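Local coordinates for protein citrate synthase (Pyrobaculum aerophilum, PDB 2IBP) that probably catalyses the conversion of oxaloacetate, acetyl-CoA and water to citrate and CoA, a step of the tricarboxylic acid cycle, at residues N186-Y189 / M190-R194; H165-S169 / R170-V174. All blocks are in the same frame, centred on the assembly; numbering follows the deposited sequence.

Contact 1 (N186-Y189 / M190-R194)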
ATOM      1  N   ASN A 186      -4.337   3.529 -28.647  1.00  8.56           N
ATOM      2  CA  ASN A 186      -5.129   2.390 -28.321  1.00  6.37           C
ATOM      3  C   ASN A 186      -6.003   2.663 -27.096  1.00  5.51           C
ATOM      4  O   ASN A 186      -7.136   2.194 -27.016  1.00  8.60           O
ATOM      5  CB  ASN A 186      -4.264   1.190 -28.045  1.00  6.69           C
ATOM      6  CG  ASN A 186      -5.080  -0.014 -27.736  1.00  8.05           C
ATOM      7  OD1 ASN A 186      -5.825  -0.496 -28.589  1.00  8.50           O
ATOM      8  ND2 ASN A 186      -4.998  -0.497 -26.484  1.00  7.63           N
ATOM      9  N   PHE A 187      -5.462   3.397 -26.131  1.00  7.95           N
ATOM     10  CA  PHE A 187      -6.270   3.720 -24.956  1.00  9.89           C
ATOM     11  C   PHE A 187      -7.535   4.469 -25.370  1.00  6.53           C
ATOM     12  O   PHE A 187      -8.636   4.125 -24.959  1.00  6.87           O
ATOM     13  CB  PHE A 187      -5.482   4.552 -23.961  1.00  6.24           C
ATOM     14  CG  PHE A 187      -6.332   5.114 -22.860  1.00  6.02           C
ATOM     15  CD1 PHE A 187      -6.947   4.277 -21.953  1.00  9.10           C
ATOM     16  CD2 PHE A 187      -6.549   6.479 -22.772  1.00  8.03           C
ATOM     17  CE1 PHE A 187      -7.756   4.785 -20.959  1.00 10.18           C
ATOM     18  CE2 PHE A 187      -7.345   6.997 -21.752  1.00  6.88           C
ATOM     19  CZ  PHE A 187      -7.954   6.142 -20.858  1.00  9.34           C
ATOM     20  N   LEU A 188      -7.380   5.472 -26.219  1.00  7.02           N
ATOM     21  CA  LEU A 188      -8.552   6.234 -26.660  1.00  9.03           C
ATOM     22  C   LEU A 188      -9.511   5.369 -27.465  1.00  7.94           C
ATOM     23  O   LEU A 188     -10.724   5.507 -27.374  1.00  9.45           O
ATOM     24  CB  LEU A 188      -8.147   7.475 -27.445  1.00  7.65           C
ATOM     25  CG  LEU A 188      -7.436   8.557 -26.637  1.00  8.07           C
ATOM     26  CD1 LEU A 188      -7.028   9.713 -27.544  1.00 14.52           C
ATOM     27  CD2 LEU A 188      -8.301   9.035 -25.459  1.00 11.00           C
ATOM     28  N   TYR A 189      -8.959   4.480 -28.285  1.00  5.26           N
ATOM     29  CA  TYR A 189      -9.782   3.531 -29.024  1.00  6.04           C
ATOM     30  C   TYR A 189     -10.574   2.621 -28.057  1.00  7.17           C
ATOM     31  O   TYR A 189     -11.772   2.403 -28.231  1.00  7.88           O
ATOM     32  CB  TYR A 189      -8.881   2.701 -29.950  1.00  7.79           C
ATOM     33  CG  TYR A 189      -9.558   1.486 -30.509  1.00  8.05           C
ATOM     34  CD1 TYR A 189     -10.545   1.588 -31.471  1.00 14.20           C
ATOM     35  CD2 TYR A 189      -9.230   0.226 -30.035  1.00 10.09           C
ATOM     36  CE1 TYR A 189     -11.193   0.472 -31.936  1.00 12.48           C
ATOM     37  CE2 TYR A 189      -9.865  -0.897 -30.495  1.00 11.40           C
ATOM     38  CZ  TYR A 189     -10.847  -0.776 -31.450  1.00 11.02           C
ATOM     39  OH  TYR A 189     -11.469  -1.909 -31.901  1.00 11.59           O
ATOM     40  N   MET A 190      -9.914   2.127 -27.011  1.00  7.71           N
ATOM     41  CA  MET A 190     -10.589   1.269 -26.049  1.00  8.15           C
ATOM     42  C   MET A 190     -11.631   2.021 -25.224  1.00  8.38           C
ATOM     43  O   MET A 190     -12.636   1.448 -24.814  1.00  9.10           O
ATOM     44  CB  MET A 190      -9.572   0.601 -25.132  1.00  9.66           C
ATOM     45  CG  MET A 190      -8.665  -0.390 -25.830  1.00  7.34           C
ATOM     46  SD  MET A 190      -7.726  -1.354 -24.635  1.00  8.29           S
ATOM     47  CE  MET A 190      -6.849  -0.028 -23.829  1.00 11.32           C
ATOM     48  N   MET A 191     -11.397   3.311 -24.998  1.00  7.47           N
ATOM     49  CA  MET A 191     -12.349   4.117 -24.245  1.00  9.14           C
ATOM     50  C   MET A 191     -13.593   4.372 -25.064  1.00 10.80           C
ATOM     51  O   MET A 191     -14.702   4.151 -24.594  1.00 10.33           O
ATOM     52  CB  MET A 191     -11.756   5.470 -23.875  1.00  9.04           C
ATOM     53  CG  MET A 191     -10.709   5.425 -22.789  1.00  9.26           C
ATOM     54  SD  MET A 191     -11.459   5.175 -21.160  1.00 10.18           S
ATOM     55  CE  MET A 191     -12.254   6.775 -20.910  1.00 11.41           C
ATOM     56  N   PHE A 192     -13.405   4.800 -26.309  1.00  8.66           N
ATOM     57  CA  PHE A 192     -14.524   5.283 -27.096  1.00  9.47           C
ATOM     58  C   PHE A 192     -14.953   4.463 -28.314  1.00  9.55           C
ATOM     59  O   PHE A 192     -15.995   4.749 -28.899  1.00 14.29           O
ATOM     60  CB  PHE A 192     -14.268   6.723 -27.477  1.00 10.81           C
ATOM     61  CG  PHE A 192     -13.961   7.602 -26.301  1.00 10.62           C
ATOM     62  CD1 PHE A 192     -14.869   7.747 -25.265  1.00 11.72           C
ATOM     63  CD2 PHE A 192     -12.762   8.277 -26.219  1.00 10.03           C
ATOM     64  CE1 PHE A 192     -14.577   8.555 -24.182  1.00 11.59           C
ATOM     65  CE2 PHE A 192     -12.485   9.117 -25.155  1.00 12.55           C
ATOM     66  CZ  PHE A 192     -13.394   9.244 -24.127  1.00 13.14           C
ATOM     67  N   GLY A 193     -14.196   3.427 -28.655  1.00  9.80           N
ATOM     68  CA  GLY A 193     -14.577   2.503 -29.719  1.00 11.74           C
ATOM     69  C   GLY A 193     -14.333   2.977 -31.134  1.00 13.20           C
ATOM     70  O   GLY A 193     -14.846   2.389 -32.088  1.00 17.21           O
ATOM     71  N   ARG A 194     -13.569   4.050 -31.275  1.00 14.16           N
ATOM     72  CA  ARG A 194     -13.199   4.553 -32.590  1.00 15.09           C
ATOM     73  C   ARG A 194     -11.732   4.964 -32.539  1.00 12.01           C
ATOM     74  O   ARG A 194     -11.227   5.339 -31.484  1.00 13.61           O
ATOM     75  CB  ARG A 194     -14.088   5.740 -32.963  1.00 22.58           C
ATOM     76  CG  ARG A 194     -14.002   6.901 -32.004  1.00 26.01           C
ATOM     77  CD  ARG A 194     -14.935   8.033 -32.420  1.00 43.76           C
ATOM     78  NE  ARG A 194     -16.339   7.631 -32.370  1.00 55.00           N
ATOM     79  CZ  ARG A 194     -17.108   7.703 -31.284  1.00 61.49           C
ATOM     80  NH1 ARG A 194     -16.615   8.156 -30.132  1.00 58.30           N
ATOM     81  NH2 ARG A 194     -18.378   7.314 -31.351  1.00 61.88           N
TER
HETATM   82  O   HOH W   1     -11.370   7.161 -29.631  1.00 22.66           O
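Leu188 O takes a hydrogen bond from Phe192 N at 3.0 Å and a weak one from a water. The same water donates to Arg194 O at 2.6 Å, so it ties the last turn of helix 183-192 to the chain that leaves it. This is the C-terminal end of an alpha helix. The i to i+4 ladder runs on to Gly193 N, which reaches Tyr189 O at 2.7 Å. Gly193 then leaves helical geometry with positive phi. The chain then brings Arg194 O to Tyr189 CA in a CA-H...O contact.

Phe187 and Met191, one turn apart, lie side by side and point the same way. Met191 CG sits over one face of the Phe187 ring, 3.7 Å from its centroid. The bend at chi2 (-75°) keeps SD by the ring as well, in an oblique Met-aromatic contact. Pro159 and Val162 of helix 141-169 pack on the same phenylalanine, as do Ile366 and Met369 of helix 363-382. Leu188 turns instead to Ala200 and Ile204 of helix 198-210.

Asn186 OD1 is held by the backbone N of Arg178. The amide of Asn186 meets the bent end of Met190 at an oblique crossing, with ND2 3.3 Å from Met190 CE and 3.4 Å from Met190 SD.

Contact 2 (H165-S169 / R170-V174); sequences HYRFS and RGLEV
Tyr166 and Arg170 cross at about a right angle. Their ring and guanidinium planes are 36° apart. Tyr166 CE1 lies over one guanidinium face, toward its rim, 3.5 Å from Arg170 NE. Arg170 NH1 donates to Ser169 OG at 2.9 Å, nearly in the guanidinium plane. Ser169 OG in turn donates to Tyr166 O at 2.7 Å; chi1 of 75° sets the hydroxyl between the backbone N and carbonyl carbon, facing that oxygen. Arg170 NH2 also forms a salt bridge with Glu361.

The backbone here is a Schellman motif that ends helix 141-169. Gly171, with positive phi, is its C-prime residue. Leu172 N bonds to Arg167 O at 2.8 Å, and Gly171 N bonds to Phe168 O. Arg170 N also reaches Arg167 O, from the opposite face of the carbonyl plane to Leu172 N.

Arg167 bends at chi2 and chi3 and brings its guanidinium edge to Glu173 O. NE donates at 3.0 Å, close to the guanidinium plane, and NH2 adds a weak second bond. Leu172 CD1 sits over the centre of one guanidinium face. With an alanine here in place of Arg167, Glu173 O would probably lose its NE donor and the weak NH2 one, and Leu172 CD1 the flat group it packs on. Beyond, Val174 CG1 rests over one face of the Phe168 ring, offset toward the rim, 3.2 Å from Phe168 CZ.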
ATOM      1  N   HIS A 165     -13.072  -0.614 -17.476  1.00  8.36           N
ATOM      2  CA  HIS A 165     -13.939  -0.121 -16.431  1.00  7.23           C
ATOM      3  C   HIS A 165     -14.841   0.973 -16.983  1.00  6.75           C
ATOM      4  O   HIS A 165     -16.052   0.990 -16.717  1.00  8.16           O
ATOM      5  CB  HIS A 165     -13.156   0.410 -15.260  1.00  9.71           C
ATOM      6  CG  HIS A 165     -14.027   0.765 -14.108  1.00  8.34           C
ATOM      7  ND1 HIS A 165     -14.575   2.017 -13.965  1.00  7.83           N
ATOM      8  CD2 HIS A 165     -14.574  -0.004 -13.137  1.00 10.86           C
ATOM      9  CE1 HIS A 165     -15.363   2.028 -12.903  1.00 10.57           C
ATOM     10  NE2 HIS A 165     -15.384   0.812 -12.387  1.00  8.73           N
ATOM     11  N   TYR A 166     -14.261   1.892 -17.750  1.00  9.06           N
ATOM     12  CA  TYR A 166     -15.056   2.967 -18.346  1.00  8.19           C
ATOM     13  C   TYR A 166     -16.219   2.386 -19.138  1.00  8.69           C
ATOM     14  O   TYR A 166     -17.361   2.780 -18.948  1.00 11.18           O
ATOM     15  CB  TYR A 166     -14.212   3.886 -19.205  1.00  9.87           C
ATOM     16  CG  TYR A 166     -15.049   4.865 -19.983  1.00  7.26           C
ATOM     17  CD1 TYR A 166     -15.680   5.915 -19.340  1.00 13.09           C
ATOM     18  CD2 TYR A 166     -15.272   4.691 -21.344  1.00  9.92           C
ATOM     19  CE1 TYR A 166     -16.497   6.782 -20.035  1.00 14.15           C
ATOM     20  CE2 TYR A 166     -16.048   5.579 -22.055  1.00 10.67           C
ATOM     21  CZ  TYR A 166     -16.683   6.600 -21.393  1.00 11.00           C
ATOM     22  OH  TYR A 166     -17.481   7.476 -22.116  1.00 14.58           O
ATOM     23  N   ARG A 167     -15.916   1.459 -20.035  1.00  7.51           N
ATOM     24  CA  ARG A 167     -16.938   0.831 -20.866  1.00  7.20           C
ATOM     25  C   ARG A 167     -18.006   0.158 -20.018  1.00 10.31           C
ATOM     26  O   ARG A 167     -19.191   0.371 -20.234  1.00  9.77           O
ATOM     27  CB  ARG A 167     -16.295  -0.194 -21.795  1.00 11.11           C
ATOM     28  CG  ARG A 167     -15.259   0.385 -22.733  1.00 13.57           C
ATOM     29  CD  ARG A 167     -15.843   1.310 -23.770  1.00 14.54           C
ATOM     30  NE  ARG A 167     -16.755   0.621 -24.688  1.00 13.61           N
ATOM     31  CZ  ARG A 167     -17.295   1.220 -25.745  1.00 16.07           C
ATOM     32  NH1 ARG A 167     -16.997   2.484 -26.016  1.00 14.82           N
ATOM     33  NH2 ARG A 167     -18.112   0.551 -26.527  1.00 17.20           N
ATOM     34  N   PHE A 168     -17.588  -0.690 -19.082  1.00  9.80           N
ATOM     35  CA  PHE A 168     -18.550  -1.358 -18.226  1.00  9.09           C
ATOM     36  C   PHE A 168     -19.368  -0.380 -17.395  1.00  9.41           C
ATOM     37  O   PHE A 168     -20.551  -0.620 -17.161  1.00 13.40           O
ATOM     38  CB  PHE A 168     -17.897  -2.372 -17.295  1.00  9.49           C
ATOM     39  CG  PHE A 168     -17.366  -3.595 -17.979  1.00 10.54           C
ATOM     40  CD1 PHE A 168     -18.134  -4.305 -18.883  1.00 13.95           C
ATOM     41  CD2 PHE A 168     -16.197  -4.169 -17.530  1.00 15.27           C
ATOM     42  CE1 PHE A 168     -17.668  -5.487 -19.436  1.00 20.05           C
ATOM     43  CE2 PHE A 168     -15.715  -5.344 -18.087  1.00 15.46           C
ATOM     44  CZ  PHE A 168     -16.474  -6.022 -19.008  1.00 13.39           C
ATOM     45  N   SER A 169     -18.744   0.705 -16.936  1.00  9.56           N
ATOM     46  CA  SER A 169     -19.449   1.681 -16.088  1.00  9.38           C
ATOM     47  C   SER A 169     -20.588   2.351 -16.858  1.00 14.31           C
ATOM     48  O   SER A 169     -21.560   2.822 -16.263  1.00 16.08           O
ATOM     49  CB  SER A 169     -18.485   2.743 -15.540  1.00  9.20           C
ATOM     50  OG  SER A 169     -18.120   3.669 -16.540  1.00 11.64           O
ATOM     51  N   ARG A 170     -20.452   2.391 -18.184  1.00 11.81           N
ATOM     52  CA  ARG A 170     -21.432   3.004 -19.084  1.00 14.96           C
ATOM     53  C   ARG A 170     -22.371   1.963 -19.725  1.00 13.90           C
ATOM     54  O   ARG A 170     -23.141   2.278 -20.637  1.00 19.93           O
ATOM     55  CB  ARG A 170     -20.702   3.810 -20.172  1.00 16.43           C
ATOM     56  CG  ARG A 170     -20.388   5.251 -19.816  1.00 21.85           C
ATOM     57  CD  ARG A 170     -19.626   5.435 -18.507  1.00 31.82           C
ATOM     58  NE  ARG A 170     -19.498   6.854 -18.148  1.00 28.37           N
ATOM     59  CZ  ARG A 170     -18.948   7.307 -17.021  1.00 27.83           C
ATOM     60  NH1 ARG A 170     -18.480   6.465 -16.118  1.00 21.57           N
ATOM     61  NH2 ARG A 170     -18.880   8.609 -16.788  1.00 32.22           N
ATOM     62  N   GLY A 171     -22.318   0.736 -19.228  1.00 11.84           N
ATOM     63  CA  GLY A 171     -23.129  -0.364 -19.737  1.00 14.45           C
ATOM     64  C   GLY A 171     -22.796  -0.738 -21.167  1.00 24.42           C
ATOM     65  O   GLY A 171     -23.647  -1.251 -21.897  1.00 23.96           O
ATOM     66  N   LEU A 172     -21.554  -0.487 -21.569  1.00 16.44           N
ATOM     67  CA  LEU A 172     -21.105  -0.797 -22.931  1.00 21.46           C
ATOM     68  C   LEU A 172     -20.231  -2.043 -22.917  1.00 14.85           C
ATOM     69  O   LEU A 172     -19.755  -2.468 -21.862  1.00 19.46           O
ATOM     70  CB  LEU A 172     -20.295   0.368 -23.497  1.00 18.74           C
ATOM     71  CG  LEU A 172     -20.974   1.735 -23.461  1.00 22.26           C
ATOM     72  CD1 LEU A 172     -20.013   2.821 -23.903  1.00 24.30           C
ATOM     73  CD2 LEU A 172     -22.257   1.726 -24.289  1.00 24.98           C
ATOM     74  N   GLU A 173     -20.103  -2.681 -24.078  1.00 21.35           N
ATOM     75  CA  GLU A 173     -19.241  -3.852 -24.206  1.00 16.85           C
ATOM     76  C   GLU A 173     -17.814  -3.346 -24.265  1.00 11.42           C
ATOM     77  O   GLU A 173     -17.567  -2.230 -24.738  1.00 16.15           O
ATOM     78  CB  GLU A 173     -19.562  -4.643 -25.478  1.00 26.67           C
ATOM     79  CG  GLU A 173     -20.957  -5.257 -25.477  1.00 28.14           C
ATOM     80  CD  GLU A 173     -21.134  -6.271 -24.364  1.00 45.89           C
ATOM     81  OE1 GLU A 173     -20.160  -6.992 -24.059  1.00 57.52           O
ATOM     82  OE2 GLU A 173     -22.246  -6.356 -23.799  1.00 58.97           O
ATOM     83  N   VAL A 174     -16.874  -4.140 -23.771  1.00 14.70           N
ATOM     84  CA  VAL A 174     -15.498  -3.702 -23.799  1.00 11.67           C
ATOM     85  C   VAL A 174     -15.036  -3.639 -25.246  1.00 14.90           C
ATOM     86  O   VAL A 174     -15.612  -4.275 -26.143  1.00 15.16           O
ATOM     87  CB  VAL A 174     -14.515  -4.595 -22.994  1.00 13.05           C
ATOM     88  CG1 VAL A 174     -14.922  -4.657 -21.513  1.00 17.33           C
ATOM     89  CG2 VAL A 174     -14.414  -5.980 -23.598  1.00 18.13           C
TER

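In the fold
Contacts 1 and 2 are both helix ends, and they lie in series along the chain. Contact 2 closes helix 141-169 at the surface. Contact 1 closes helix 183-192, the next helix, and is partly buried. Their chemistry follows their places. Contact 1 relies on methionine, phenylalanine and leucine packed against neighbouring helices. Contact 2 uses arginine side chains to hold backbone and hydroxyl oxygens, with Phe168 facing helix 95-103. The two meet directly, their centres 12 Å apart: Arg167 NH1 probably donates a hydrogen bond to Met191 O at 3.2 Å, and Tyr166 packs on Met191. Both lie away from the predicted catalytic residues and the magnesium-binding residues.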